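Local coordinates for protein Old Yellow Enzyme (Pichia, PDB 6AGZ) that probably catalyses the asymmetric reduction of enone compounds, as an old yellow enzyme that carries flavin mononucleotide in a TIM barrel, at residues S343-F346 with T347-P350. Residues are numbered along the deposited sequence; the frame is centred on the assembly and turned at random.
With FMN (flavin mononucleotide), chain C.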
loop_
_atom_site.group_PDB
_atom_site.type_symbol
_atom_site.label_atom_id
_atom_site.label_comp_id
_atom_site.label_asym_id
_atom_site.label_seq_id
_atom_site.Cartn_x
_atom_site.Cartn_y
_atom_site.Cartn_z
ATOM N N SER A 343 1.572 -18.591 18.581
ATOM C CA SER A 343 1.350 -19.969 18.151
ATOM C C SER A 343 2.358 -20.943 18.754
ATOM O O SER A 343 1.971 -21.892 19.443
ATOM C CB SER A 343 1.396 -20.053 16.619
ATOM O OG SER A 343 1.498 -21.398 16.183
ATOM N N ARG A 344 3.652 -20.718 18.508
ATOM C CA ARG A 344 4.658 -21.713 18.865
ATOM C C ARG A 344 4.738 -21.920 20.373
ATOM O O ARG A 344 4.871 -23.056 20.843
ATOM C CB ARG A 344 6.018 -21.309 18.293
ATOM C CG ARG A 344 6.142 -21.585 16.799
ATOM C CD ARG A 344 7.442 -21.055 16.213
ATOM N NE ARG A 344 7.406 -19.610 16.005
ATOM C CZ ARG A 344 8.336 -18.931 15.339
ATOM N NH1 ARG A 344 9.374 -19.567 14.812
ATOM N NH2 ARG A 344 8.226 -17.617 15.196
ATOM N N TYR A 345 4.646 -20.842 21.150
ATOM C CA TYR A 345 4.661 -20.988 22.600
ATOM C C TYR A 345 3.342 -21.511 23.151
ATOM O O TYR A 345 3.326 -22.063 24.255
ATOM C CB TYR A 345 5.021 -19.661 23.267
ATOM C CG TYR A 345 6.507 -19.400 23.283
ATOM C CD1 TYR A 345 7.341 -20.095 24.149
ATOM C CD2 TYR A 345 7.079 -18.468 22.428
ATOM C CE1 TYR A 345 8.702 -19.868 24.166
ATOM C CE2 TYR A 345 8.440 -18.233 22.439
ATOM C CZ TYR A 345 9.246 -18.935 23.309
ATOM O OH TYR A 345 10.602 -18.702 23.322
ATOM N N PHE A 346 2.242 -21.357 22.413
ATOM C CA PHE A 346 0.982 -21.939 22.860
ATOM C C PHE A 346 1.003 -23.458 22.748
ATOM O O PHE A 346 0.287 -24.143 23.488
ATOM C CB PHE A 346 -0.180 -21.358 22.057
ATOM C CG PHE A 346 -1.365 -20.968 22.898
ATOM C CD1 PHE A 346 -1.790 -21.774 23.941
ATOM C CD2 PHE A 346 -2.048 -19.789 22.648
ATOM C CE1 PHE A 346 -2.877 -21.411 24.716
ATOM C CE2 PHE A 346 -3.137 -19.423 23.418
ATOM C CZ PHE A 346 -3.552 -20.236 24.453
ATOM N N THR A 347 1.818 -23.999 21.839
ATOM C CA THR A 347 1.916 -25.450 21.702
ATOM C C THR A 347 2.551 -26.081 22.934
ATOM O O THR A 347 2.143 -27.168 23.362
ATOM C CB THR A 347 2.718 -25.809 20.450
ATOM O OG1 THR A 347 4.072 -25.362 20.599
ATOM C CG2 THR A 347 2.105 -25.158 19.217
ATOM N N SER A 348 3.552 -25.423 23.517
ATOM C CA SER A 348 4.284 -25.961 24.655
ATOM C C SER A 348 3.812 -25.391 25.986
ATOM O O SER A 348 4.321 -25.799 27.037
ATOM C CB SER A 348 5.783 -25.701 24.486
ATOM O OG SER A 348 6.059 -24.312 24.408
ATOM N N ASN A 349 2.858 -24.463 25.970
ATOM C CA ASN A 349 2.321 -23.847 27.181
ATOM C C ASN A 349 0.803 -23.890 27.109
ATOM O O ASN A 349 0.170 -22.950 26.603
ATOM C CB ASN A 349 2.824 -22.414 27.347
ATOM C CG ASN A 349 4.332 -22.335 27.472
ATOM O OD1 ASN A 349 5.058 -22.327 26.475
ATOM N ND2 ASN A 349 4.811 -22.275 28.707
ATOM N N PRO A 350 0.179 -24.968 27.594
ATOM C CA PRO A 350 -1.289 -25.026 27.587
ATOM C C PRO A 350 -1.934 -23.968 28.462
ATOM O O PRO A 350 -3.083 -23.586 28.204
ATOM C CB PRO A 350 -1.591 -26.443 28.097
ATOM C CG PRO A 350 -0.390 -26.828 28.885
ATOM C CD PRO A 350 0.777 -26.178 28.182
HETATM N N1 FMN C . -0.744 -20.617 10.106
HETATM C C2 FMN C . -1.938 -20.784 9.430
HETATM O O2 FMN C . -2.519 -19.807 8.956
HETATM N N3 FMN C . -2.482 -22.043 9.280
HETATM C C4 FMN C . -1.834 -23.138 9.809
HETATM O O4 FMN C . -2.312 -24.264 9.681
HETATM C C4A FMN C . -0.634 -22.971 10.489
HETATM N N5 FMN C . 0.010 -24.067 11.015
HETATM C C5A FMN C . 1.199 -23.910 11.694
HETATM C C6 FMN C . 1.843 -25.022 12.221
HETATM C C7 FMN C . 3.042 -24.873 12.906
HETATM C C7M FMN C . 3.734 -26.073 13.477
HETATM C C8 FMN C . 3.599 -23.611 13.063
HETATM C C8M FMN C . 4.894 -23.448 13.802
HETATM C C9 FMN C . 2.956 -22.500 12.533
HETATM C C9A FMN C . 1.752 -22.645 11.848
HETATM N N10 FMN C . 1.107 -21.541 11.317
HETATM C C10 FMN C . -0.086 -21.706 10.638
HETATM C "C1'" FMN C . 1.694 -20.169 11.490
HETATM C "C2'" FMN C . 1.238 -19.639 12.853
HETATM O "O2'" FMN C . -0.169 -19.534 12.863
HETATM C "C3'" FMN C . 1.863 -18.294 13.220
HETATM O "O3'" FMN C . 1.449 -17.304 12.306
HETATM C "C4'" FMN C . 3.386 -18.384 13.242
HETATM O "O4'" FMN C . 3.782 -19.529 13.964
HETATM C "C5'" FMN C . 4.016 -17.158 13.890
HETATM O "O5'" FMN C . 3.476 -16.976 15.180
HETATM P P FMN C . 4.379 -17.261 16.482
HETATM O O1P FMN C . 5.672 -16.489 16.363
HETATM O O2P FMN C . 3.643 -16.817 17.723
HETATM O O3P FMN C . 4.665 -18.740 16.568
#
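Thr347 N closes the first turn of the short helix 344-348 on Ser343 O at 3.2 Å, while a weak second bond from the same N reaches Arg344 O. This turn follows strand 338-341, the eighth of the TIM barrel, and its N-terminal end meets the FMN phosphate, as in the phosphate-binding end of many flavin-binding barrels. Two successive backbone amides grip that group: Ser343 N donates to FMN O2P (2.9 Å) and Arg344 N to FMN O3P. The Arg344 chain bends at chi3 (-77°) and brings its guanidinium round edge-on, with NE on O3P at 2.9 Å and NH2 on FMN O1P at 3.0 Å, the latter oxygen lying in the guanidinium plane. O3P thus takes two bonds from one residue, and the positive side chain and the helix end would both help offset the phosphate's charge. A leucine in place of Arg344 would probably leave O1P and O3P without their guanidinium donors and the phosphate's charge less offset. Ser343 OG is bonded to Thr34, and its CB packs against the ribityl oxygen O4' of FMN. Farther along, Tyr365 meets the Tyr345 ring edge-to-face. With chi1 at 65°, Thr347 turns its hydroxyl back along the helix, where OG1 is modelled as donating to Arg344 O, though their 2.5 Å separation is too short to be taken literally. The Phe346 ring meets that of Phe31 and touches Leu352 and Pro353 of helix 352-358; its CD1 lies 3.5 Å from Asn349 O.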